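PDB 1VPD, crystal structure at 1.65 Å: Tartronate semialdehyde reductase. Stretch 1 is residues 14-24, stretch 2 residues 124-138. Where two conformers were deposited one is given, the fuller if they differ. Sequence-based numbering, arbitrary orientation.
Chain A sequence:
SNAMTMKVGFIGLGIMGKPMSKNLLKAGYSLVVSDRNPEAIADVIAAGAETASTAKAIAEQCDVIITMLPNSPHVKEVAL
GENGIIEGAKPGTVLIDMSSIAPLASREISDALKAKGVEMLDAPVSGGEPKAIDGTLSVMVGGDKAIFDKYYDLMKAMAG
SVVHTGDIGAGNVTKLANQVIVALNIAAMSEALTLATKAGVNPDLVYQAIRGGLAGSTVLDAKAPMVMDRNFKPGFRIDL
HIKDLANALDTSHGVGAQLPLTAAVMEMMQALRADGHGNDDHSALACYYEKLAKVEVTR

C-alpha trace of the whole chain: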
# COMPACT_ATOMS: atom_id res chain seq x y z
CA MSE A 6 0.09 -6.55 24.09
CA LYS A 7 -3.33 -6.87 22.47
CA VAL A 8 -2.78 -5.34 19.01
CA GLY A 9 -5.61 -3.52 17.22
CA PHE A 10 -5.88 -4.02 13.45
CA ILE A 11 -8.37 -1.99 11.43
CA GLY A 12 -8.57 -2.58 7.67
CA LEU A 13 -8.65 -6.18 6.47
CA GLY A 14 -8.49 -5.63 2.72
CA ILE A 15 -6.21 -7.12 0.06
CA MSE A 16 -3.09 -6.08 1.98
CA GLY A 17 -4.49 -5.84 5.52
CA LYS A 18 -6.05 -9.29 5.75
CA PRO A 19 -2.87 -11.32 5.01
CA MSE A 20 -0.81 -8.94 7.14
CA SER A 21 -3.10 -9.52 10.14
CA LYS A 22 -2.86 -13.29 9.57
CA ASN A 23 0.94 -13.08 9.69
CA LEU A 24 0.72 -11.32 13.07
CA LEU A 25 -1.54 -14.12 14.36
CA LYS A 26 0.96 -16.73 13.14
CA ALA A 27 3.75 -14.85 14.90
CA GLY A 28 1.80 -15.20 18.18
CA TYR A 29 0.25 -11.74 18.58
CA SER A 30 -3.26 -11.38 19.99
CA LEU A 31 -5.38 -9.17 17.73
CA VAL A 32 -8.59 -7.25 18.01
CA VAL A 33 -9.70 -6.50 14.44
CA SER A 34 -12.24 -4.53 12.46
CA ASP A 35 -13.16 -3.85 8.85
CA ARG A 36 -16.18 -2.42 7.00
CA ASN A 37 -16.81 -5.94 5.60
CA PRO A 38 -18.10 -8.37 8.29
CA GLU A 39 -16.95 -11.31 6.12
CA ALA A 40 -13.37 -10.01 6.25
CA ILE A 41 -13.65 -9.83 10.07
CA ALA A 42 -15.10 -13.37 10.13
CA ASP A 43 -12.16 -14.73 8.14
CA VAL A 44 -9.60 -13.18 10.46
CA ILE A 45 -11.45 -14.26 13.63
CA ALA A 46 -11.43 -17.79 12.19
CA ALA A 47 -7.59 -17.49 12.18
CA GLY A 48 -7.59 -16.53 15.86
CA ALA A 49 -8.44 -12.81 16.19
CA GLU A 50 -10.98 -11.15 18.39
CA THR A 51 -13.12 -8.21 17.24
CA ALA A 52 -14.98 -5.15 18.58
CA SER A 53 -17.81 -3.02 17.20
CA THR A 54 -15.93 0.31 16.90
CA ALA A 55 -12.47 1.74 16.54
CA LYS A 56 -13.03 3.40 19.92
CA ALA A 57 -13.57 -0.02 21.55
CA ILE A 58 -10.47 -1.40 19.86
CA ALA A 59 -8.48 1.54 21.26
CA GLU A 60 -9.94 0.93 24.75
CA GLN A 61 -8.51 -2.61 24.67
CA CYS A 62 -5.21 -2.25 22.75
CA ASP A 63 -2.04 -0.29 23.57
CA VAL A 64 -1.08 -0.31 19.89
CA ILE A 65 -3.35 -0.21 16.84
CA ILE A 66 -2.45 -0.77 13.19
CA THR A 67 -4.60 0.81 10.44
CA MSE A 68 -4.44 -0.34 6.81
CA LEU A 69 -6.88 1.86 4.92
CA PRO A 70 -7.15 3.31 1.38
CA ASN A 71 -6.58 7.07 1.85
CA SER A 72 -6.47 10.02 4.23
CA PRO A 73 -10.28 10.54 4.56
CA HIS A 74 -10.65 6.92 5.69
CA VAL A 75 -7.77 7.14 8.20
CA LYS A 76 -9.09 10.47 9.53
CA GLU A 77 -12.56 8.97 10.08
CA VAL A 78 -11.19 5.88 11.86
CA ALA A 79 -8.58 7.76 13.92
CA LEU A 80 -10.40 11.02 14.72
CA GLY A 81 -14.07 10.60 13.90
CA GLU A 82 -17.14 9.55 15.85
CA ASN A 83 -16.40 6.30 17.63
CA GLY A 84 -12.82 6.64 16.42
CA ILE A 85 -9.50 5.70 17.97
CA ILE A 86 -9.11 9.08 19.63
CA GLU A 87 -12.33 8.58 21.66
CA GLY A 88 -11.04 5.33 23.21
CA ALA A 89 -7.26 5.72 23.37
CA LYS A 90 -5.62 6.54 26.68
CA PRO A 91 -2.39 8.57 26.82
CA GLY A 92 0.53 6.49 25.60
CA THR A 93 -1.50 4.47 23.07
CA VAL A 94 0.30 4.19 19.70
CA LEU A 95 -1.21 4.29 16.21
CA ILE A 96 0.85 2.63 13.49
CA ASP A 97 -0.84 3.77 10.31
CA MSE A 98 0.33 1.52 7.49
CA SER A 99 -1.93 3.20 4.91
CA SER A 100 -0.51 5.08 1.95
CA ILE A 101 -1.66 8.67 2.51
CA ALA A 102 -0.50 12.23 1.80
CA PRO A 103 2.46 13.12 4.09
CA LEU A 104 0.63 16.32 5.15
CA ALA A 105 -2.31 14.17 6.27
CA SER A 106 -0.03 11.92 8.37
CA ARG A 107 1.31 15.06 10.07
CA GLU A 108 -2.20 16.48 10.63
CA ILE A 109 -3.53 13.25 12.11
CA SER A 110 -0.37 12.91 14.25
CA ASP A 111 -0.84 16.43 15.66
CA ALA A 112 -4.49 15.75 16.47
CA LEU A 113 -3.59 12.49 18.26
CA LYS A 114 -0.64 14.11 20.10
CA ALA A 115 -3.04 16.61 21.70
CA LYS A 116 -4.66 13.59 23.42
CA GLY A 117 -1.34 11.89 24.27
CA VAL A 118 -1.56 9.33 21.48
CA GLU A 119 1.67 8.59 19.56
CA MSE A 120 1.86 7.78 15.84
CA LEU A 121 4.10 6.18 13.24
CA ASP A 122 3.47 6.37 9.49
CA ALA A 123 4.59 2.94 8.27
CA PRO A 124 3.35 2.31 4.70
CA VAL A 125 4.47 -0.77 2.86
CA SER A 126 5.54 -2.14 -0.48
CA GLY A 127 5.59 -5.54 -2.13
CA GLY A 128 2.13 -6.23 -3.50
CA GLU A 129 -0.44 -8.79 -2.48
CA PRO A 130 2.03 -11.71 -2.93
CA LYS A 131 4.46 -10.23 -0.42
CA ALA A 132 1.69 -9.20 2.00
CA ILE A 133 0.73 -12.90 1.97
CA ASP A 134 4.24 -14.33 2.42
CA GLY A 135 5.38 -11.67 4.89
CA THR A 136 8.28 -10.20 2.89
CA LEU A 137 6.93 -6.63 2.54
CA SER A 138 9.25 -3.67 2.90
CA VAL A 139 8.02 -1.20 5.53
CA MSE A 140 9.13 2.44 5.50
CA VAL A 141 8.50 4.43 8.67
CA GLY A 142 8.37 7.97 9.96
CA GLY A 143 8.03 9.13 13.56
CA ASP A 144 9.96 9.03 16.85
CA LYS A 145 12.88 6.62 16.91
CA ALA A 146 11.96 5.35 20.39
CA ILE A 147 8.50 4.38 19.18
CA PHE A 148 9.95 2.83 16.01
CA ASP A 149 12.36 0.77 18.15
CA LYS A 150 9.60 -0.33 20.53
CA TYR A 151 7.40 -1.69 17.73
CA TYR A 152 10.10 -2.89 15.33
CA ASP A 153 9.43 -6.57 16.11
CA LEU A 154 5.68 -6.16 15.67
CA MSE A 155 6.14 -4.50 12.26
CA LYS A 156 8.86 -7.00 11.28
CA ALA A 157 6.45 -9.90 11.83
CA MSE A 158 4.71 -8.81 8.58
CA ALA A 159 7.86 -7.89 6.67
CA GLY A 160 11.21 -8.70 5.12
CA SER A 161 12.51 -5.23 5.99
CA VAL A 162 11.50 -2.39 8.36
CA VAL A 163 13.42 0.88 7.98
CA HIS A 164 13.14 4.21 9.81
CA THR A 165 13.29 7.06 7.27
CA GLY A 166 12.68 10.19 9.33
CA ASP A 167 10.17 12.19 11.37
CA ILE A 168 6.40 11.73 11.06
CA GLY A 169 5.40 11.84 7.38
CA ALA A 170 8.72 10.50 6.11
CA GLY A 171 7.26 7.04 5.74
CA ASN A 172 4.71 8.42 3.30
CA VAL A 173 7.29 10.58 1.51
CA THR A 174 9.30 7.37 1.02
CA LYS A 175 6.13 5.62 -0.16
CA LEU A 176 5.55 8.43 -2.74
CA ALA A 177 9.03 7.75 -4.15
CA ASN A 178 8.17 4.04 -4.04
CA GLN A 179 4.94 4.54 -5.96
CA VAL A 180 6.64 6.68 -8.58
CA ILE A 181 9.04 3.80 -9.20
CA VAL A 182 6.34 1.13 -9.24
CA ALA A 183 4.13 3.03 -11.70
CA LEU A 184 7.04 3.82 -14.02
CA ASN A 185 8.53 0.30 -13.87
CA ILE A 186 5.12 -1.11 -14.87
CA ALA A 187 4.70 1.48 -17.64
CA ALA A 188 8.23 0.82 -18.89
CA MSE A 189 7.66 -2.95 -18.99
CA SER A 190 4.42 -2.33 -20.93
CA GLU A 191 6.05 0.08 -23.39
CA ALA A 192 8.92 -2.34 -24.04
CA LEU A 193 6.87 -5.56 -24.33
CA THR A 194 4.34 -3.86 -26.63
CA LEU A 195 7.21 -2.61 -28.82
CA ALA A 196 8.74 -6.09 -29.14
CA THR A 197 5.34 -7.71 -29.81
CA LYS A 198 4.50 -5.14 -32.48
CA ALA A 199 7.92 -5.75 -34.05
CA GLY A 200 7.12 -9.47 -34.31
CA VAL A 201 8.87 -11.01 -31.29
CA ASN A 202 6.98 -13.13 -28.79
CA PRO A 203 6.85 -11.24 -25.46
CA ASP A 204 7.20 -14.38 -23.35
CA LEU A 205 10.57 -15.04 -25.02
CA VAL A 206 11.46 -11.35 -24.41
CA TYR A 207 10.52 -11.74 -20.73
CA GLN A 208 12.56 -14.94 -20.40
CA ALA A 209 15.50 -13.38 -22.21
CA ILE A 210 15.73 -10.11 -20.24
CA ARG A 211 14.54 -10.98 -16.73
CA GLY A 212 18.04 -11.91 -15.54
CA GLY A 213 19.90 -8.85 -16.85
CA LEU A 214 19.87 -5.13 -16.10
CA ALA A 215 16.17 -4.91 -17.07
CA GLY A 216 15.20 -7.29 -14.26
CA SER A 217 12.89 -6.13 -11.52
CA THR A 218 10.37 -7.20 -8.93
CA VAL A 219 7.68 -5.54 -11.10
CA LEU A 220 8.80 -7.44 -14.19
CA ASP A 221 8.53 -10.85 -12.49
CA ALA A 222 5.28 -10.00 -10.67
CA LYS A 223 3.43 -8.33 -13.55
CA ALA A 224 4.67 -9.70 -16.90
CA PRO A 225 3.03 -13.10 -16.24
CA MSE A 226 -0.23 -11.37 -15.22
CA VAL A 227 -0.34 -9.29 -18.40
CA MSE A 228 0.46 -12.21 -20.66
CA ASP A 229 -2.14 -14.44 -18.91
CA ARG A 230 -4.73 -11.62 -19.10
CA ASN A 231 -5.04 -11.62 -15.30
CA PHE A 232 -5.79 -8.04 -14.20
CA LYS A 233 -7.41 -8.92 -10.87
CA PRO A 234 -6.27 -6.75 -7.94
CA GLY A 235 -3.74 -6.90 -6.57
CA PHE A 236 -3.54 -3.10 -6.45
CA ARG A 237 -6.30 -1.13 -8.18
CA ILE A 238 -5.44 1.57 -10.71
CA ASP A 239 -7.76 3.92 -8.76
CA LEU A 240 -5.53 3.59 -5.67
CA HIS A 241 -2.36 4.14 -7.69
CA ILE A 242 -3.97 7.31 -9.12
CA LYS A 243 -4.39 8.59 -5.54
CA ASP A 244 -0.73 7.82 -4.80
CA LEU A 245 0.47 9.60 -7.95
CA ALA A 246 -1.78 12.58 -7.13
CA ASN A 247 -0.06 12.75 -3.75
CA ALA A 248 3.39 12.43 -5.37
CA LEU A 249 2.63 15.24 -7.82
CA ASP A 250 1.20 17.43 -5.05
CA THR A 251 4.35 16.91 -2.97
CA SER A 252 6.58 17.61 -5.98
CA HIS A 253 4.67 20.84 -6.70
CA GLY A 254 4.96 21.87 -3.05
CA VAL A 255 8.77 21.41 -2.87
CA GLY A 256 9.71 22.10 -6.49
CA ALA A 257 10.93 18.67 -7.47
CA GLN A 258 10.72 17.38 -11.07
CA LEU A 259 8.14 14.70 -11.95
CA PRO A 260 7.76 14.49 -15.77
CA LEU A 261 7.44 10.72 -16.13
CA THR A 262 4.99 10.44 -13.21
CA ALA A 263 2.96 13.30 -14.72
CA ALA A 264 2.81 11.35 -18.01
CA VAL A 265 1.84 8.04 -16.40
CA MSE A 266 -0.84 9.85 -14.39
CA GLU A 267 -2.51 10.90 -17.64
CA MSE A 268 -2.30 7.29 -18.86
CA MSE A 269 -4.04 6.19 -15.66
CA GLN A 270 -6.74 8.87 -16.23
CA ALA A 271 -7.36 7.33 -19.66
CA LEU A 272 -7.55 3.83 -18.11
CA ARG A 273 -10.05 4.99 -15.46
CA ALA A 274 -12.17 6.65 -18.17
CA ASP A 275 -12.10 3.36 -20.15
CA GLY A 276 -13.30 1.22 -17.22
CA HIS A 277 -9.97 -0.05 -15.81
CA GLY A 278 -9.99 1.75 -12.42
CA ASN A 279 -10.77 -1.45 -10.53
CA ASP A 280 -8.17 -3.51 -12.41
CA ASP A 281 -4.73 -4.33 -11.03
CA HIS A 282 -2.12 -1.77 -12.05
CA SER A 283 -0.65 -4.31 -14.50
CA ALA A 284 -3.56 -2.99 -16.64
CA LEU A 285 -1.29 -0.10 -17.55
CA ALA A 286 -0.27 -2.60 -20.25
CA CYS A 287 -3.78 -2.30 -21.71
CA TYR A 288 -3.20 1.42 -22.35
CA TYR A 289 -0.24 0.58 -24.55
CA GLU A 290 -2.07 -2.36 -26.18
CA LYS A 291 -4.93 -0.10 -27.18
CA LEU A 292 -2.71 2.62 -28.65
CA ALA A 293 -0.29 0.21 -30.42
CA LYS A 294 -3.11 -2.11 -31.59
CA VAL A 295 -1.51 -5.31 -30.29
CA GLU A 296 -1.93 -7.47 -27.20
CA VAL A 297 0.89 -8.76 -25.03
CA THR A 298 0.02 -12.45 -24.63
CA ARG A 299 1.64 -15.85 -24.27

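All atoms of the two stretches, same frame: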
# COMPACT_ATOMS: atom_id res chain seq x y z
N GLY A 14 -8.35 -5.53 4.16
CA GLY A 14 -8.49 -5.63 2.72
C GLY A 14 -7.43 -6.53 2.09
O GLY A 14 -6.85 -7.41 2.73
N ILE A 15 -7.13 -6.27 0.81
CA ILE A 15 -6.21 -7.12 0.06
C ILE A 15 -4.84 -7.22 0.72
O ILE A 15 -4.24 -8.29 0.75
CB ILE A 15 -6.11 -6.60 -1.42
CG1 ILE A 15 -7.41 -6.94 -2.16
CG2 ILE A 15 -4.93 -7.25 -2.12
CD1 ILE A 15 -7.56 -6.38 -3.58
N MSE A 16 -4.35 -6.09 1.25
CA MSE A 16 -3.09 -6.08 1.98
C MSE A 16 -3.31 -6.40 3.47
O MSE A 16 -2.60 -7.23 4.05
CB MSE A 16 -2.41 -4.72 1.81
CG MSE A 16 -2.24 -4.29 0.33
SE MSE A 16 -0.99 -5.46 -0.64
CE MSE A 16 0.57 -5.02 0.46
N GLY A 17 -4.29 -5.74 4.08
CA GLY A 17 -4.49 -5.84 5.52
C GLY A 17 -4.80 -7.24 6.03
O GLY A 17 -4.31 -7.67 7.06
N LYS A 18 -5.65 -7.94 5.31
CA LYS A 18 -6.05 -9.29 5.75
C LYS A 18 -4.85 -10.23 5.90
O LYS A 18 -4.63 -10.77 6.99
CB LYS A 18 -7.13 -9.87 4.85
CG LYS A 18 -7.64 -11.23 5.34
CD LYS A 18 -8.97 -11.55 4.73
CE LYS A 18 -8.82 -12.23 3.43
NZ LYS A 18 -10.13 -12.83 3.02
N PRO A 19 -4.04 -10.46 4.85
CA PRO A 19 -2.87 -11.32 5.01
C PRO A 19 -1.84 -10.82 6.02
O PRO A 19 -1.18 -11.65 6.67
CB PRO A 19 -2.28 -11.43 3.60
CG PRO A 19 -2.87 -10.27 2.85
CD PRO A 19 -4.23 -10.03 3.44
N MSE A 20 -1.70 -9.50 6.16
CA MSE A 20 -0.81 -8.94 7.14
C MSE A 20 -1.25 -9.33 8.56
O MSE A 20 -0.44 -9.77 9.37
CB MSE A 20 -0.76 -7.43 6.97
CG MSE A 20 0.03 -7.03 5.70
SE MSE A 20 -0.29 -5.16 5.21
CE MSE A 20 0.88 -4.30 6.49
N SER A 21 -2.54 -9.16 8.83
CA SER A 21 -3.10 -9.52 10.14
C SER A 21 -2.89 -11.01 10.43
O SER A 21 -2.58 -11.38 11.57
CB SER A 21 -4.58 -9.12 10.25
OG SER A 21 -5.44 -9.94 9.48
N LYS A 22 -3.05 -11.85 9.40
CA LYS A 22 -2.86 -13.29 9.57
C LYS A 22 -1.40 -13.63 9.88
O LYS A 22 -1.13 -14.52 10.69
CB LYS A 22 -3.39 -14.06 8.36
CG LYS A 22 -4.89 -14.03 8.27
CD LYS A 22 -5.35 -14.92 7.15
CE LYS A 22 -6.83 -14.86 7.00
NZ LYS A 22 -7.25 -15.49 5.72
N ASN A 23 -0.45 -12.89 9.31
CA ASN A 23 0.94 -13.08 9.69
C ASN A 23 1.23 -12.70 11.14
O ASN A 23 2.08 -13.34 11.78
CB ASN A 23 1.89 -12.38 8.71
CG ASN A 23 2.00 -13.14 7.40
OD1 ASN A 23 1.91 -14.38 7.40
ND2 ASN A 23 2.20 -12.41 6.27
N LEU A 24 0.55 -11.69 11.67
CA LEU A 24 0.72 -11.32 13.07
C LEU A 24 0.18 -12.44 13.96
O LEU A 24 0.80 -12.77 14.97
CB LEU A 24 -0.00 -10.01 13.40
CG LEU A 24 0.60 -8.71 12.83
CD1 LEU A 24 -0.18 -7.51 13.34
CD2 LEU A 24 2.08 -8.56 13.14
N PRO A 124 3.85 2.94 5.93
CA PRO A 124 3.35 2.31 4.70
C PRO A 124 4.30 1.23 4.20
O PRO A 124 5.45 1.09 4.64
CB PRO A 124 3.25 3.49 3.71
CG PRO A 124 4.23 4.49 4.22
CD PRO A 124 4.19 4.35 5.72
N VAL A 125 3.80 0.44 3.27
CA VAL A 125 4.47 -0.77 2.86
C VAL A 125 4.59 -0.87 1.36
O VAL A 125 3.86 -0.21 0.61
CB VAL A 125 3.74 -2.05 3.40
CG1 VAL A 125 3.42 -1.91 4.88
CG2 VAL A 125 2.45 -2.35 2.64
N SER A 126 5.48 -1.76 0.93
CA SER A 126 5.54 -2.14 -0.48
C SER A 126 5.88 -3.61 -0.67
O SER A 126 6.72 -4.18 0.04
CB SER A 126 6.57 -1.30 -1.22
OG SER A 126 6.54 -1.63 -2.58
N GLY A 127 5.26 -4.20 -1.69
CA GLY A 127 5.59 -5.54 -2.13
C GLY A 127 4.47 -6.24 -2.86
O GLY A 127 4.69 -7.29 -3.49
N GLY A 128 3.27 -5.68 -2.80
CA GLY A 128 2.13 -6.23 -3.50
C GLY A 128 1.48 -7.33 -2.70
O GLY A 128 2.02 -7.80 -1.71
N GLU A 129 0.31 -7.76 -3.16
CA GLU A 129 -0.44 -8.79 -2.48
C GLU A 129 0.40 -10.06 -2.23
O GLU A 129 0.32 -10.63 -1.15
CB GLU A 129 -1.71 -9.09 -3.26
CG GLU A 129 -2.63 -10.10 -2.59
CD GLU A 129 -3.89 -10.39 -3.38
OE1 GLU A 129 -3.98 -10.06 -4.60
OE2 GLU A 129 -4.82 -10.94 -2.77
N PRO A 130 1.20 -10.53 -3.20
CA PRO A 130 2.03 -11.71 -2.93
C PRO A 130 2.95 -11.58 -1.73
O PRO A 130 3.12 -12.55 -0.97
CB PRO A 130 2.82 -11.89 -4.23
CG PRO A 130 1.95 -11.25 -5.27
CD PRO A 130 1.35 -10.06 -4.59
N LYS A 131 3.53 -10.41 -1.53
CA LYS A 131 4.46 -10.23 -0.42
C LYS A 131 3.76 -9.88 0.90
O LYS A 131 4.33 -10.07 1.98
CB LYS A 131 5.53 -9.19 -0.77
CG LYS A 131 6.46 -9.64 -1.90
CD LYS A 131 7.64 -8.69 -2.05
CE LYS A 131 8.67 -9.23 -3.03
NZ LYS A 131 9.53 -10.27 -2.40
N ALA A 132 2.55 -9.35 0.82
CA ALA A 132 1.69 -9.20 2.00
C ALA A 132 1.38 -10.60 2.53
O ALA A 132 1.46 -10.85 3.73
CB ALA A 132 0.42 -8.46 1.66
N ILE A 133 1.06 -11.51 1.62
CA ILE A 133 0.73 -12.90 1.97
C ILE A 133 1.93 -13.61 2.59
O ILE A 133 1.81 -14.18 3.68
CB ILE A 133 0.16 -13.66 0.76
CG1 ILE A 133 -1.23 -13.13 0.40
CG2 ILE A 133 0.11 -15.20 1.03
CD1 ILE A 133 -1.72 -13.51 -0.97
N ASP A 134 3.10 -13.55 1.95
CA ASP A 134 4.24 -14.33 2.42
C ASP A 134 5.11 -13.61 3.46
O ASP A 134 6.08 -14.18 3.97
CB ASP A 134 5.04 -14.90 1.24
CG ASP A 134 5.96 -13.90 0.57
OD1 ASP A 134 6.04 -12.73 1.01
OD2 ASP A 134 6.67 -14.23 -0.41
N GLY A 135 4.73 -12.39 3.83
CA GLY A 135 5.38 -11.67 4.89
C GLY A 135 6.74 -11.08 4.58
O GLY A 135 7.55 -10.92 5.49
N THR A 136 7.00 -10.74 3.31
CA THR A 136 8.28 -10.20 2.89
C THR A 136 8.18 -8.75 2.41
O THR A 136 9.09 -8.25 1.74
CB THR A 136 8.90 -11.05 1.77
OG1 THR A 136 8.03 -11.10 0.63
CG2 THR A 136 9.06 -12.52 2.21
N LEU A 137 7.09 -8.07 2.78
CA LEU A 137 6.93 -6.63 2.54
C LEU A 137 8.11 -5.81 3.04
O LEU A 137 8.70 -6.15 4.06
CB LEU A 137 5.70 -6.10 3.26
CG LEU A 137 4.34 -6.62 2.84
CD1 LEU A 137 3.27 -6.18 3.83
CD2 LEU A 137 4.00 -6.15 1.45
N SER A 138 8.42 -4.72 2.35
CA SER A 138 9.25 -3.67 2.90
C SER A 138 8.33 -2.64 3.57
O SER A 138 7.29 -2.25 3.01
CB SER A 138 10.10 -2.99 1.82
OG SER A 138 11.22 -3.78 1.48
O HOH W 1 -5.27 -10.66 -0.11
O HOH W 2 -0.58 -14.04 5.24
O HOH W 3 2.54 -9.57 5.97
O HOH W 4 2.76 -16.19 5.66

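Two short helices lie side by side here, residues 17-24 and a helix running to about Asp 134, their axes 7.9 Å apart at closest approach and running in nearly the same direction, 17° from parallel. The small methyl of Ala 132 and the compact ring of Pro 19 fit between them, and the CA atoms come nearest at Pro 19 and Ile 133, 5.0 Å apart. Around the second helix, Ser 126 and Ser 138 pair as neighbouring strands, with Ser 126 N to Ser 138 O at 2.8 Å and Ser 138 N to Ser 126 O at 2.9 Å. This pairing places Val 125 and Leu 137 beside the helix, with their CA-to-CB bonds toward the first stretch. The turns rely on glycine: Gly 127, Gly 128 and Gly 135 all have positive phi, and a CB on Gly 127 would lie 2.9 Å from Lys 131 CB.

The contact buries 496 Å², both sides summed; Met 20, Val 125, Ala 132 and Leu 137 are buried, and the branched apolar side chains of Val 125 and Leu 137 suit their places against the selenomethionines, with no polar group to leave unsatisfied. Ala 132 is central to the packing. Its methyl points toward the first stretch and is small enough to let the helices close in, with CB 3.6 Å from Met 16 CE and 3.9 Å from Pro 19 CG. Met 16, a selenomethionine, leaves its backbone sideways, but its m, m, m rotamer curls the flexible chain inward. Its CE then reaches Val 125 CG2 at 3.9 Å and Leu 137 CD2 at 3.7 Å, while SE lies 3.7 Å from Glu 129 N. Met 20, also selenomethionine, extends the apolar cluster: its CG is 3.8 Å from Leu 137 CD1, and its CE is 3.8 Å from Val 125 CG1. Pro 19 suits the first turn of its helix, where its lack of an amide hydrogen costs little, and its compact ring packs with CB 3.8 Å from Ile 133 CG1.

Farther along, polar groups take over. Asn 23, its CA-to-CB bond toward the second stretch, reaches the carbonyls near the end of the second helix, where they lack their usual helical partners, and its ND2 donates a hydrogen bond to Ile 133 O at 3.2 Å. The same ND2 lies 3.1 Å from Ala 132 O, but the angle is poor; a water instead bridges them, accepting from Asn 23 ND2 at 2.9 Å and donating to Ala 132 O at 2.8 Å. A second water donates to both Pro 19 O, at 2.8 Å, and Ile 133 O, at 2.9 Å.

At the other end, extended Glu 129 packs its CD 3.5 Å from Ile 15 CG2, and a water donates to both Glu 129 OE2 and Ile 15 O, each at 2.7 Å.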